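Local coordinates for protein Nrps/pks (Streptomyces albus, PDB 4OPE) that probably catalyses decarboxylative condensation of acyl units, as a ketosynthase domain of an "AT-less" type I polyketide synthase in oxazolomycin biosynthesis, at residues A[400-405]-A[415-420]. Sequence-based numbering, arbitrary orientation.
Sequences APWTPR and RTAAIS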
loop_
_atom_site.group_PDB
_atom_site.type_symbol
_atom_site.label_atom_id
_atom_site.label_comp_id
_atom_site.label_asym_id
_atom_site.label_seq_id
_atom_site.Cartn_x
_atom_site.Cartn_y
_atom_site.Cartn_z
ATOM N N ALA A 400 -16.830 -22.699 23.926
ATOM C CA ALA A 400 -16.325 -23.038 25.236
ATOM C C ALA A 400 -15.732 -21.828 25.921
ATOM O O ALA A 400 -15.314 -20.869 25.271
ATOM C CB ALA A 400 -15.321 -24.187 25.161
ATOM N N PRO A 401 -15.742 -21.838 27.252
ATOM C CA PRO A 401 -15.280 -20.630 27.943
ATOM C C PRO A 401 -13.807 -20.503 27.710
ATOM O O PRO A 401 -13.149 -21.496 27.538
ATOM C CB PRO A 401 -15.551 -20.936 29.423
ATOM C CG PRO A 401 -16.513 -22.066 29.407
ATOM C CD PRO A 401 -16.182 -22.879 28.193
ATOM N N TRP A 402 -13.305 -19.295 27.673
ATOM C CA TRP A 402 -11.902 -19.080 27.433
ATOM C C TRP A 402 -11.243 -18.918 28.779
ATOM O O TRP A 402 -11.102 -17.837 29.298
ATOM C CB TRP A 402 -11.667 -17.850 26.548
ATOM C CG TRP A 402 -10.265 -17.691 26.132
ATOM C CD1 TRP A 402 -9.166 -18.354 26.633
ATOM C CD2 TRP A 402 -9.761 -16.771 25.165
ATOM N NE1 TRP A 402 -8.028 -17.916 26.014
ATOM C CE2 TRP A 402 -8.363 -16.945 25.105
ATOM C CE3 TRP A 402 -10.347 -15.830 24.337
ATOM C CZ2 TRP A 402 -7.556 -16.193 24.273
ATOM C CZ3 TRP A 402 -9.525 -15.098 23.500
ATOM C CH2 TRP A 402 -8.151 -15.290 23.471
ATOM N N THR A 403 -10.881 -20.043 29.351
ATOM C CA THR A 403 -10.242 -20.109 30.654
ATOM C C THR A 403 -8.842 -19.531 30.554
ATOM O O THR A 403 -8.081 -19.938 29.693
ATOM C CB THR A 403 -10.128 -21.587 31.065
ATOM O OG1 THR A 403 -11.444 -22.143 31.118
ATOM C CG2 THR A 403 -9.422 -21.772 32.405
ATOM N N PRO A 404 -8.486 -18.614 31.455
ATOM C CA PRO A 404 -7.177 -17.995 31.384
ATOM C C PRO A 404 -6.088 -18.868 31.963
ATOM O O PRO A 404 -6.344 -19.849 32.640
ATOM C CB PRO A 404 -7.343 -16.754 32.254
ATOM C CG PRO A 404 -8.309 -17.180 33.299
ATOM C CD PRO A 404 -9.200 -18.233 32.687
ATOM N N ARG A 405 -4.862 -18.493 31.696
ATOM C CA ARG A 405 -3.749 -19.212 32.266
ATOM C C ARG A 405 -3.405 -18.612 33.631
ATOM O O ARG A 405 -3.660 -17.447 33.905
ATOM C CB ARG A 405 -2.556 -19.198 31.305
ATOM C CG ARG A 405 -2.549 -20.410 30.386
ATOM C CD ARG A 405 -1.905 -20.115 29.040
ATOM N NE ARG A 405 -1.720 -21.315 28.222
ATOM C CZ ARG A 405 -2.700 -22.001 27.627
ATOM N NH1 ARG A 405 -3.974 -21.637 27.759
ATOM N NH2 ARG A 405 -2.409 -23.068 26.889
ATOM N N ARG A 415 -5.444 -12.904 28.890
ATOM C CA ARG A 415 -5.490 -13.755 27.776
ATOM C C ARG A 415 -4.666 -13.191 26.644
ATOM O O ARG A 415 -4.583 -11.948 26.519
ATOM C CB ARG A 415 -6.922 -13.882 27.356
ATOM C CG ARG A 415 -7.729 -14.662 28.363
ATOM C CD ARG A 415 -9.147 -14.715 27.874
ATOM N NE ARG A 415 -10.003 -15.297 28.874
ATOM C CZ ARG A 415 -10.367 -14.704 30.011
ATOM N NH1 ARG A 415 -9.968 -13.473 30.293
ATOM N NH2 ARG A 415 -11.141 -15.350 30.859
ATOM N N THR A 416 -4.047 -14.093 25.852
ATOM C CA THR A 416 -3.265 -13.686 24.671
ATOM C C THR A 416 -3.679 -14.462 23.412
ATOM O O THR A 416 -4.196 -15.582 23.479
ATOM C CB THR A 416 -1.743 -13.875 24.842
ATOM O OG1 THR A 416 -1.479 -15.254 25.043
ATOM C CG2 THR A 416 -1.223 -13.132 26.030
ATOM N N ALA A 417 -3.464 -13.844 22.265
ATOM C CA ALA A 417 -3.769 -14.500 21.047
ATOM C C ALA A 417 -2.829 -14.041 19.972
ATOM O O ALA A 417 -2.239 -12.945 20.021
ATOM C CB ALA A 417 -5.196 -14.235 20.638
ATOM N N ALA A 418 -2.689 -14.918 18.997
ATOM C CA ALA A 418 -1.829 -14.660 17.892
ATOM C C ALA A 418 -2.612 -14.926 16.629
ATOM O O ALA A 418 -3.388 -15.862 16.573
ATOM C CB ALA A 418 -0.617 -15.574 17.987
ATOM N N ILE A 419 -2.373 -14.110 15.615
ATOM C CA ILE A 419 -3.146 -14.145 14.371
ATOM C C ILE A 419 -2.217 -14.100 13.189
ATOM O O ILE A 419 -1.363 -13.223 13.124
ATOM C CB ILE A 419 -4.044 -12.912 14.266
ATOM C CG1 ILE A 419 -4.758 -12.749 15.600
ATOM C CG2 ILE A 419 -5.006 -13.055 13.074
ATOM C CD1 ILE A 419 -5.692 -11.561 15.658
ATOM N N SER A 420 -2.439 -15.028 12.257
ATOM C CA SER A 420 -1.647 -15.155 11.031
ATOM C C SER A 420 -2.451 -14.826 9.774
ATOM O O SER A 420 -3.624 -15.125 9.667
ATOM C CB SER A 420 -1.154 -16.580 10.851
ATOM O OG SER A 420 -0.131 -16.939 11.764
#
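Arg-415 lies along one face of the Trp-402 indole and then grips the backbone carbonyl of the same residue. Its CB starts beside the benzene part of the ring, 3.9 Å from Trp-402 CZ2. CG, anti to the carbonyl carbon of Arg-415, follows the same face, about 4.0 Å from Trp-402 NE1 and CE2. CD then sits over the middle of the indole face, 3.5 Å from Trp-402 CD2, a CH-pi contact directed almost straight down on the five-membered ring. The chain stays extended as far as NE, which still lies against Trp-402 CG, and a turn about the CD-NE bond (chi4 72°) stands the guanidinium nearly upright on the indole, the two planes 81° apart. NE and NH2 of Arg-415 both donate, side-on, to Trp-402 O, at 2.8 Å from NE and 2.9 Å from NH2. The NH2 bond runs nearly along the C=O axis, whereas NE approaches 30° from the carbonyl plane; the oxygen stays in the guanidinium plane, which fixes the rotation of that group. The Pro-404 ring lies over one guanidinium face, its CD 3.9 Å from Arg-415 NH2, and NH1 forms a salt bridge with Glu-435. A leucine in place of Arg-415 would probably leave Trp-402 O without both donors and cost Glu-435 this salt bridge. Farther along, the indole edge meets the first residues of strand 416-422: Trp-402 CZ2 is 3.5 Å from Thr-416 O, and CH2 touches the methyl of Ala-417. The contact thus ties the loop that follows strand 400-401, which pairs with strand 372-373, to the start of a strand in the large mixed sheet of the thiolase-like fold. Helix 356-370 touches both segments, through Gln-367 and Phe-368 at Trp-402 and Val-364 at Ala-417, while strand 427-434 runs antiparallel alongside 416-422.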